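Local atomic coordinates of N-terminal acetyltransferase-like protein (Chaetomium thermophilum, PDB entry 5NNP), a protein that probably serves as the TPR-rich auxiliary subunit of an N-terminal acetyltransferase complex, supporting transfer of acetyl groups to protein N termini. Residues 392-397 / 412-417; 45-50 / 68-73; 190-195 / 213-218. All coordinates share one frame; numbering follows the deposited sequence.

Contact 1 of 3, residues 392-397 / 412-417; sequences RALEYV and MTKARI. With PO4 (phosphate ion), chain U.
Thr413 meets Val397 methyl to methyl, its CG2 lying 3.6 Å from Val397 CG2, while its hydroxyl is hydrogen-bonded to Tyr376 of helix 369-381. Lys414 contributes mainly the root of its chain: CB packs 3.8 Å from Val397 CG1, and beyond a bend at chi3 (133°) NZ forms a salt bridge with Glu398. Arg416 faces another way, toward a phosphate ion that probably came from the crystallisation liquor. Its NE and NH2 both donate to phosphate O4, at 3.1 and 2.8 Å, with the oxygen lying in the guanidinium plane; Lys450 is a further donor to the ion. An alanine here would probably leave the phosphate with a much weaker grip, since both of these bonds would go. Ile417 buries the most surface of any residue here. Its CG1 is anti to the carbonyl carbon (chi1 -59°), and CD1 reaches Ala393 CB at 3.6 Å and Val397 CG2 at 3.7 Å, while CG2 faces Leu394 CG. Helices 390-403 and 408-421, antiparallel at 160° in these segments as in TPR-type solenoids, are therefore joined here through aliphatic groups, with no hydrogen bond between the segments; the polar ends of Thr413, Lys414 and Arg416 are paired with Tyr376, Glu398 and the phosphate.

Contact 2 of 3, residues 45-50 / 68-73; sequences DTMSMK and KEALTI
Ala70 and Met47 mark the tight part of this contact, their CB atoms 3.8 Å apart at the point where the two backbones come nearest. The methyl of Ala70 also meets Ser48 OG in a van der Waals contact at 3.4 Å; that hydroxyl is hydrogen-bonded to Gly44 O within its own helix. With an alanine and a serine meeting here, the axes of the two segments approach to 8.4 Å. The other side is built from longer chains nearer solvent. Met47 has CG anti to the carbonyl carbon (chi1 -54°) and crosses Ile73 at about a right angle, SD against CD1 at 3.4 Å. A bend at chi3 (58°) then carries CE to within 4.0 Å of Glu69 CG, so the thioether ends among the aliphatic parts of an exposed glutamate and a partly exposed isoleucine. The antiparallel pairing of helices 44-55 and 60-73, at 166° here, is consistent with the helical hairpins of tetratricopeptide repeats, the family assigned to this region. Helix 26-37 packs on the first of them through Leu37 against Met47, helix 9-22 brings Phe14 onto Thr46 and Met49, and helix 78-90 touches both, with Cys80 on Ser48 and Tyr84 on Leu71.

Contact 3 of 3, residues 190-195 / 213-218; sequences ALLYKN and TDCKHC
Lys194 NZ is gripped by several groups, one of which carries the contact to Asp214: a water accepts from NZ at 3.0 Å and donates to Asp214 OD2 at 2.8 Å. Thr170 of helix 162-175 and a bound glycerol, probably from the crystallisation liquor, also hydrogen-bond to NZ. The lysine reaches this position fully extended, with CG anti to the backbone N (chi1 173°), and the water spans a gap of 5.0 Å between NZ and OD2. Beside this bridge Leu191 carries the packing. It crosses Asp214 at about a right angle, its CD1 3.5 Å from the backbone O of Asp214 and its CD2 near the aspartate CB. Helix 204-214 ends here, and a type I turn from Cys215 to Cys218, closed by the bond from Cys218 N to Cys215 O, presents two thiols to helix 185-200. Cys215 SG packs 4.1 Å from Leu191 CB and close to Asn195 CB. Cys218 SG lies 3.9 Å from Leu192 CD2. The two sulfurs are 4.4 Å apart, too far for a disulphide. Asn195 spends its amide on other partners, OD1 on Tyr231 and ND2 on Ala207 O and His210. Within the turn, Lys216 makes a salt bridge with an acidic side chain of another protein chain. The chemistry is thus divided: buried leucines and thiols seat the turn on the helix, while the opposite charges of Lys194 and Asp214, joined through water, would probably add a modest electrostatic attraction.

From the N terminus, contact 2 comes first, closing the loop between helices 44-55 and 60-73 in the N-terminal tetratricopeptide region. Contact 3 follows, where the end of helix 204-214 and the turn after it fold back on helix 185-200. Contact 1 is last and pairs helices 390-403 and 408-421. Each loop closes before the next opens, so the three stand in series, neither nested nor crossed. They do not touch: centres of contacts 2 and 3 are about 51 Å apart, those of 3 and 1 about 55 Å, those of 2 and 1 about 71 Å. Contacts 1 and 2 pair successive helices, while contact 3 seats a helix end and its turn on the helix before it, as expected of an extended helical-repeat protein.

Contact 1 of 3, residues 392-397 / 412-417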
loop_
_atom_site.group_PDB
_atom_site.type_symbol
_atom_site.label_atom_id
_atom_site.label_comp_id
_atom_site.label_asym_id
_atom_site.label_seq_id
_atom_site.Cartn_x
_atom_site.Cartn_y
_atom_site.Cartn_z
ATOM N N ARG A 392 15.129 -7.735 35.236
ATOM C CA ARG A 392 15.794 -8.927 34.741
ATOM C C ARG A 392 16.233 -8.748 33.300
ATOM O O ARG A 392 17.269 -9.280 32.880
ATOM C CB ARG A 392 14.875 -10.141 34.865
ATOM C CG ARG A 392 14.505 -10.456 36.290
ATOM C CD ARG A 392 13.731 -11.753 36.410
ATOM N NE ARG A 392 14.421 -12.871 35.788
ATOM C CZ ARG A 392 13.938 -14.107 35.767
ATOM N NH1 ARG A 392 12.774 -14.371 36.346
ATOM N NH2 ARG A 392 14.617 -15.079 35.176
ATOM N N ALA A 393 15.444 -8.006 32.535
ATOM C CA ALA A 393 15.779 -7.800 31.145
ATOM C C ALA A 393 17.091 -7.023 31.067
ATOM O O ALA A 393 17.976 -7.343 30.274
ATOM C CB ALA A 393 14.647 -7.064 30.411
ATOM N N LEU A 394 17.214 -6.010 31.916
ATOM C CA LEU A 394 18.434 -5.223 31.997
ATOM C C LEU A 394 19.640 -6.093 32.298
ATOM O O LEU A 394 20.675 -5.967 31.638
ATOM C CB LEU A 394 18.307 -4.153 33.074
ATOM C CG LEU A 394 18.432 -2.714 32.586
ATOM C CD1 LEU A 394 18.609 -1.776 33.758
ATOM C CD2 LEU A 394 19.563 -2.571 31.581
ATOM N N GLU A 395 19.508 -6.961 33.304
ATOM C CA GLU A 395 20.602 -7.846 33.694
ATOM C C GLU A 395 21.063 -8.693 32.522
ATOM O O GLU A 395 22.262 -8.794 32.269
ATOM C CB GLU A 395 20.196 -8.762 34.843
ATOM C CG GLU A 395 19.680 -8.042 36.052
ATOM C CD GLU A 395 18.982 -8.981 37.016
ATOM O OE1 GLU A 395 18.838 -10.178 36.678
ATOM O OE2 GLU A 395 18.577 -8.523 38.106
ATOM N N TYR A 396 20.108 -9.303 31.817
ATOM C CA TYR A 396 20.428 -10.186 30.702
ATOM C C TYR A 396 21.100 -9.449 29.544
ATOM O O TYR A 396 22.032 -9.976 28.931
ATOM C CB TYR A 396 19.178 -10.896 30.187
ATOM C CG TYR A 396 18.720 -12.057 31.037
ATOM C CD1 TYR A 396 19.504 -13.190 31.187
ATOM C CD2 TYR A 396 17.492 -12.029 31.668
ATOM C CE1 TYR A 396 19.074 -14.261 31.962
ATOM C CE2 TYR A 396 17.060 -13.081 32.439
ATOM C CZ TYR A 396 17.849 -14.194 32.584
ATOM O OH TYR A 396 17.400 -15.244 33.347
ATOM N N VAL A 397 20.636 -8.242 29.236
ATOM C CA VAL A 397 21.238 -7.509 28.133
ATOM C C VAL A 397 22.652 -7.067 28.501
ATOM O O VAL A 397 23.540 -7.064 27.652
ATOM C CB VAL A 397 20.400 -6.285 27.708
ATOM C CG1 VAL A 397 21.111 -5.476 26.643
ATOM C CG2 VAL A 397 19.054 -6.734 27.185
ATOM N N MET A 412 20.600 -1.937 21.140
ATOM C CA MET A 412 19.290 -1.510 20.666
ATOM C C MET A 412 18.210 -1.947 21.640
ATOM O O MET A 412 17.341 -1.164 22.017
ATOM C CB MET A 412 19.008 -2.083 19.284
ATOM C CG MET A 412 17.652 -1.731 18.776
ATOM S SD MET A 412 17.328 -2.273 17.078
ATOM C CE MET A 412 17.791 -4.001 17.137
ATOM N N THR A 413 18.280 -3.210 22.049
ATOM C CA THR A 413 17.344 -3.761 23.017
ATOM C C THR A 413 17.470 -3.050 24.364
ATOM O O THR A 413 16.468 -2.790 25.041
ATOM C CB THR A 413 17.565 -5.273 23.203
ATOM O OG1 THR A 413 17.013 -5.970 22.082
ATOM C CG2 THR A 413 16.875 -5.771 24.463
ATOM N N LYS A 414 18.705 -2.739 24.747
ATOM C CA LYS A 414 18.957 -2.050 26.000
ATOM C C LYS A 414 18.216 -0.723 26.070
ATOM O O LYS A 414 17.519 -0.433 27.050
ATOM C CB LYS A 414 20.446 -1.812 26.178
ATOM C CG LYS A 414 20.792 -1.256 27.534
ATOM C CD LYS A 414 22.264 -1.278 27.748
ATOM C CE LYS A 414 22.722 0.040 28.288
ATOM N NZ LYS A 414 24.070 -0.127 28.875
ATOM N N ALA A 415 18.391 0.083 25.026
ATOM C CA ALA A 415 17.659 1.337 24.874
ATOM C C ALA A 415 16.147 1.149 25.015
ATOM O O ALA A 415 15.461 2.002 25.579
ATOM C CB ALA A 415 17.987 1.983 23.507
ATOM N N ARG A 416 15.632 0.046 24.490
ATOM C CA ARG A 416 14.191 -0.192 24.483
ATOM C C ARG A 416 13.690 -0.475 25.894
ATOM O O ARG A 416 12.553 -0.153 26.241
ATOM C CB ARG A 416 13.840 -1.350 23.544
ATOM C CG ARG A 416 12.353 -1.619 23.414
ATOM C CD ARG A 416 12.070 -2.727 22.405
ATOM N NE ARG A 416 12.287 -2.296 21.024
ATOM C CZ ARG A 416 13.371 -2.574 20.305
ATOM N NH1 ARG A 416 14.359 -3.295 20.826
ATOM N NH2 ARG A 416 13.467 -2.135 19.052
ATOM N N ILE A 417 14.556 -1.061 26.713
ATOM C CA ILE A 417 14.234 -1.326 28.108
ATOM C C ILE A 417 14.137 -0.003 28.863
ATOM O O ILE A 417 13.196 0.231 29.651
ATOM C CB ILE A 417 15.286 -2.258 28.744
ATOM C CG1 ILE A 417 15.334 -3.573 27.961
ATOM C CG2 ILE A 417 14.983 -2.527 30.205
ATOM C CD1 ILE A 417 16.319 -4.586 28.490
HETATM P P PO4 U . 10.523 0.418 19.066
HETATM O O1 PO4 U . 11.461 0.928 20.131
HETATM O O2 PO4 U . 9.159 0.221 19.690
HETATM O O3 PO4 U . 10.408 1.417 17.935
HETATM O O4 PO4 U . 11.061 -0.886 18.524
#

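Contact 2 of 3, residues 45-50 / 68-73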
loop_
_atom_site.group_PDB
_atom_site.type_symbol
_atom_site.label_atom_id
_atom_site.label_comp_id
_atom_site.label_asym_id
_atom_site.label_seq_id
_atom_site.Cartn_x
_atom_site.Cartn_y
_atom_site.Cartn_z
ATOM N N ASP A 45 -11.652 30.719 -30.508
ATOM C CA ASP A 45 -10.595 29.724 -30.637
ATOM C C ASP A 45 -9.243 30.311 -30.268
ATOM O O ASP A 45 -8.430 29.648 -29.627
ATOM C CB ASP A 45 -10.556 29.158 -32.054
ATOM C CG ASP A 45 -11.753 28.292 -32.364
ATOM O OD1 ASP A 45 -12.726 28.346 -31.588
ATOM O OD2 ASP A 45 -11.725 27.566 -33.381
ATOM N N THR A 46 -9.016 31.562 -30.653
ATOM C CA THR A 46 -7.760 32.228 -30.344
ATOM C C THR A 46 -7.647 32.567 -28.851
ATOM O O THR A 46 -6.576 32.434 -28.259
ATOM C CB THR A 46 -7.592 33.506 -31.189
ATOM O OG1 THR A 46 -7.553 33.151 -32.577
ATOM C CG2 THR A 46 -6.298 34.231 -30.826
ATOM N N MET A 47 -8.749 32.995 -28.242
ATOM C CA MET A 47 -8.724 33.349 -26.831
ATOM C C MET A 47 -8.353 32.130 -25.992
ATOM O O MET A 47 -7.572 32.239 -25.044
ATOM C CB MET A 47 -10.071 33.913 -26.387
ATOM C CG MET A 47 -10.569 35.074 -27.218
ATOM S SD MET A 47 -12.192 35.628 -26.656
ATOM C CE MET A 47 -11.834 36.023 -24.949
ATOM N N SER A 48 -8.919 30.976 -26.355
ATOM C CA SER A 48 -8.621 29.704 -25.693
ATOM C C SER A 48 -7.152 29.317 -25.828
ATOM O O SER A 48 -6.542 28.856 -24.868
ATOM C CB SER A 48 -9.491 28.576 -26.262
ATOM O OG SER A 48 -10.868 28.831 -26.070
ATOM N N MET A 49 -6.598 29.488 -27.024
ATOM C CA MET A 49 -5.191 29.180 -27.270
ATOM C C MET A 49 -4.283 30.070 -26.443
ATOM O O MET A 49 -3.200 29.663 -26.033
ATOM C CB MET A 49 -4.858 29.330 -28.751
ATOM C CG MET A 49 -5.441 28.237 -29.616
ATOM S SD MET A 49 -4.955 26.620 -28.999
ATOM C CE MET A 49 -3.174 26.805 -28.958
ATOM N N LYS A 50 -4.735 31.294 -26.203
ATOM C CA LYS A 50 -3.999 32.232 -25.369
ATOM C C LYS A 50 -4.129 31.838 -23.902
ATOM O O LYS A 50 -3.197 32.021 -23.117
ATOM C CB LYS A 50 -4.507 33.655 -25.601
ATOM C CG LYS A 50 -3.882 34.707 -24.710
ATOM C CD LYS A 50 -4.502 36.070 -24.987
ATOM C CE LYS A 50 -3.903 37.162 -24.106
ATOM N NZ LYS A 50 -4.486 38.502 -24.397
ATOM N N LYS A 68 -12.861 30.691 -19.865
ATOM C CA LYS A 68 -14.280 30.707 -19.541
ATOM C C LYS A 68 -15.028 31.764 -20.365
ATOM O O LYS A 68 -16.144 31.534 -20.852
ATOM C CB LYS A 68 -14.453 30.945 -18.036
ATOM C CG LYS A 68 -15.875 30.881 -17.528
ATOM C CD LYS A 68 -15.921 30.256 -16.142
ATOM C CE LYS A 68 -15.528 31.250 -15.064
ATOM N NZ LYS A 68 -15.520 30.590 -13.734
ATOM N N GLU A 69 -14.397 32.922 -20.520
ATOM C CA GLU A 69 -14.902 33.975 -21.393
ATOM C C GLU A 69 -14.993 33.501 -22.853
ATOM O O GLU A 69 -15.897 33.900 -23.588
ATOM C CB GLU A 69 -13.998 35.213 -21.299
ATOM C CG GLU A 69 -14.532 36.416 -22.022
ATOM C CD GLU A 69 -15.894 36.823 -21.500
ATOM O OE1 GLU A 69 -16.037 36.938 -20.262
ATOM O OE2 GLU A 69 -16.820 37.017 -22.321
ATOM N N ALA A 70 -14.046 32.652 -23.256
ATOM C CA ALA A 70 -13.918 32.243 -24.644
ATOM C C ALA A 70 -15.055 31.327 -25.019
ATOM O O ALA A 70 -15.666 31.473 -26.079
ATOM C CB ALA A 70 -12.578 31.553 -24.891
ATOM N N LEU A 71 -15.351 30.385 -24.136
ATOM C CA LEU A 71 -16.399 29.431 -24.432
ATOM C C LEU A 71 -17.776 30.086 -24.265
ATOM O O LEU A 71 -18.776 29.550 -24.721
ATOM C CB LEU A 71 -16.247 28.173 -23.569
ATOM C CG LEU A 71 -16.259 28.290 -22.054
ATOM C CD1 LEU A 71 -17.685 28.476 -21.604
ATOM C CD2 LEU A 71 -15.631 27.043 -21.439
ATOM N N THR A 72 -17.824 31.260 -23.647
ATOM C CA THR A 72 -19.053 32.037 -23.658
ATOM C C THR A 72 -19.296 32.575 -25.068
ATOM O O THR A 72 -20.402 32.516 -25.597
ATOM C CB THR A 72 -19.005 33.218 -22.662
ATOM O OG1 THR A 72 -18.935 32.722 -21.320
ATOM C CG2 THR A 72 -20.239 34.090 -22.805
ATOM N N ILE A 73 -18.242 33.104 -25.670
ATOM C CA ILE A 73 -18.339 33.710 -26.984
ATOM C C ILE A 73 -18.689 32.682 -28.040
ATOM O O ILE A 73 -19.525 32.937 -28.910
ATOM C CB ILE A 73 -17.032 34.403 -27.362
ATOM C CG1 ILE A 73 -16.910 35.699 -26.561
ATOM C CG2 ILE A 73 -16.993 34.667 -28.855
ATOM C CD1 ILE A 73 -15.556 36.318 -26.597
#

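Contact 3 of 3, residues 190-195 / 213-218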
loop_
_atom_site.group_PDB
_atom_site.type_symbol
_atom_site.label_atom_id
_atom_site.label_comp_id
_atom_site.label_asym_id
_atom_site.label_seq_id
_atom_site.Cartn_x
_atom_site.Cartn_y
_atom_site.Cartn_z
ATOM N N ALA A 190 -4.851 -12.808 -20.595
ATOM C CA ALA A 190 -6.255 -12.630 -20.927
ATOM C C ALA A 190 -7.075 -13.849 -20.522
ATOM O O ALA A 190 -8.214 -13.706 -20.091
ATOM C CB ALA A 190 -6.430 -12.344 -22.404
ATOM N N LEU A 191 -6.502 -15.044 -20.668
ATOM C CA LEU A 191 -7.176 -16.269 -20.239
ATOM C C LEU A 191 -7.369 -16.294 -18.715
ATOM O O LEU A 191 -8.451 -16.622 -18.223
ATOM C CB LEU A 191 -6.398 -17.494 -20.691
ATOM C CG LEU A 191 -6.411 -17.799 -22.193
ATOM C CD1 LEU A 191 -5.294 -18.752 -22.552
ATOM C CD2 LEU A 191 -7.756 -18.363 -22.646
ATOM N N LEU A 192 -6.340 -15.917 -17.961
ATOM C CA LEU A 192 -6.473 -15.961 -16.519
ATOM C C LEU A 192 -7.471 -14.911 -16.020
ATOM O O LEU A 192 -8.254 -15.165 -15.102
ATOM C CB LEU A 192 -5.116 -15.769 -15.855
ATOM C CG LEU A 192 -4.081 -16.884 -16.055
ATOM C CD1 LEU A 192 -2.757 -16.497 -15.391
ATOM C CD2 LEU A 192 -4.568 -18.242 -15.527
ATOM N N TYR A 193 -7.452 -13.736 -16.630
ATOM C CA TYR A 193 -8.389 -12.680 -16.247
ATOM C C TYR A 193 -9.842 -13.145 -16.400
ATOM O O TYR A 193 -10.645 -13.016 -15.461
ATOM C CB TYR A 193 -8.130 -11.409 -17.065
ATOM C CG TYR A 193 -9.086 -10.267 -16.775
ATOM C CD1 TYR A 193 -9.297 -9.819 -15.481
ATOM C CD2 TYR A 193 -9.765 -9.623 -17.808
ATOM C CE1 TYR A 193 -10.177 -8.768 -15.215
ATOM C CE2 TYR A 193 -10.636 -8.570 -17.557
ATOM C CZ TYR A 193 -10.841 -8.148 -16.261
ATOM O OH TYR A 193 -11.711 -7.106 -16.022
ATOM N N LYS A 194 -10.168 -13.709 -17.565
ATOM C CA LYS A 194 -11.481 -14.320 -17.801
ATOM C C LYS A 194 -11.783 -15.400 -16.762
ATOM O O LYS A 194 -12.905 -15.478 -16.251
ATOM C CB LYS A 194 -11.571 -14.915 -19.212
ATOM C CG LYS A 194 -12.875 -15.736 -19.486
ATOM C CD LYS A 194 -12.863 -16.433 -20.867
ATOM C CE LYS A 194 -14.126 -17.197 -21.144
ATOM N NZ LYS A 194 -14.082 -17.978 -22.436
ATOM N N ASN A 195 -10.793 -16.237 -16.448
ATOM C CA ASN A 195 -10.991 -17.263 -15.429
ATOM C C ASN A 195 -11.384 -16.645 -14.082
ATOM O O ASN A 195 -12.329 -17.107 -13.448
ATOM C CB ASN A 195 -9.747 -18.146 -15.253
ATOM C CG ASN A 195 -10.023 -19.382 -14.376
ATOM O OD1 ASN A 195 -9.841 -19.343 -13.155
ATOM N ND2 ASN A 195 -10.488 -20.480 -15.005
ATOM N N THR A 213 -9.001 -26.685 -18.959
ATOM C CA THR A 213 -9.137 -26.763 -20.400
ATOM C C THR A 213 -8.372 -25.681 -21.174
ATOM O O THR A 213 -7.683 -25.985 -22.142
ATOM C CB THR A 213 -10.606 -26.697 -20.806
ATOM O OG1 THR A 213 -11.300 -27.799 -20.217
ATOM C CG2 THR A 213 -10.741 -26.795 -22.308
ATOM N N ASP A 214 -8.482 -24.425 -20.766
ATOM C CA ASP A 214 -7.927 -23.348 -21.578
ATOM C C ASP A 214 -6.686 -22.725 -20.969
ATOM O O ASP A 214 -5.906 -22.084 -21.672
ATOM C CB ASP A 214 -8.976 -22.251 -21.806
ATOM C CG ASP A 214 -10.087 -22.678 -22.768
ATOM O OD1 ASP A 214 -10.117 -23.856 -23.200
ATOM O OD2 ASP A 214 -10.950 -21.824 -23.080
ATOM N N CYS A 215 -6.503 -22.910 -19.665
ATOM C CA CYS A 215 -5.500 -22.141 -18.929
ATOM C C CYS A 215 -4.309 -22.975 -18.533
ATOM O O CYS A 215 -3.383 -22.482 -17.875
ATOM C CB CYS A 215 -6.110 -21.532 -17.667
ATOM S SG CYS A 215 -7.407 -20.350 -17.967
ATOM N N LYS A 216 -4.337 -24.234 -18.943
ATOM C CA LYS A 216 -3.401 -25.237 -18.451
ATOM C C LYS A 216 -1.947 -24.799 -18.563
ATOM O O LYS A 216 -1.154 -25.001 -17.643
ATOM C CB LYS A 216 -3.609 -26.544 -19.207
ATOM C CG LYS A 216 -2.754 -27.672 -18.712
ATOM C CD LYS A 216 -3.022 -28.945 -19.477
ATOM C CE LYS A 216 -2.223 -30.078 -18.858
ATOM N NZ LYS A 216 -2.257 -31.310 -19.682
ATOM N N HIS A 217 -1.612 -24.178 -19.686
ATOM C CA HIS A 217 -0.234 -23.834 -19.979
ATOM C C HIS A 217 0.072 -22.346 -19.851
ATOM O O HIS A 217 1.052 -21.882 -20.419
ATOM C CB HIS A 217 0.121 -24.302 -21.394
ATOM C CG HIS A 217 -0.166 -25.749 -21.641
ATOM N ND1 HIS A 217 0.600 -26.764 -21.109
ATOM C CD2 HIS A 217 -1.137 -26.353 -22.367
ATOM C CE1 HIS A 217 0.114 -27.931 -21.492
ATOM N NE2 HIS A 217 -0.940 -27.708 -22.257
ATOM N N CYS A 218 -0.754 -21.593 -19.128
ATOM C CA CYS A 218 -0.477 -20.170 -18.922
ATOM C C CYS A 218 0.881 -19.964 -18.249
ATOM O O CYS A 218 1.362 -20.832 -17.529
ATOM C CB CYS A 218 -1.582 -19.516 -18.096
ATOM S SG CYS A 218 -3.190 -19.503 -18.932
HETATM O O HOH W 1 -11.316 -19.083 -22.659
#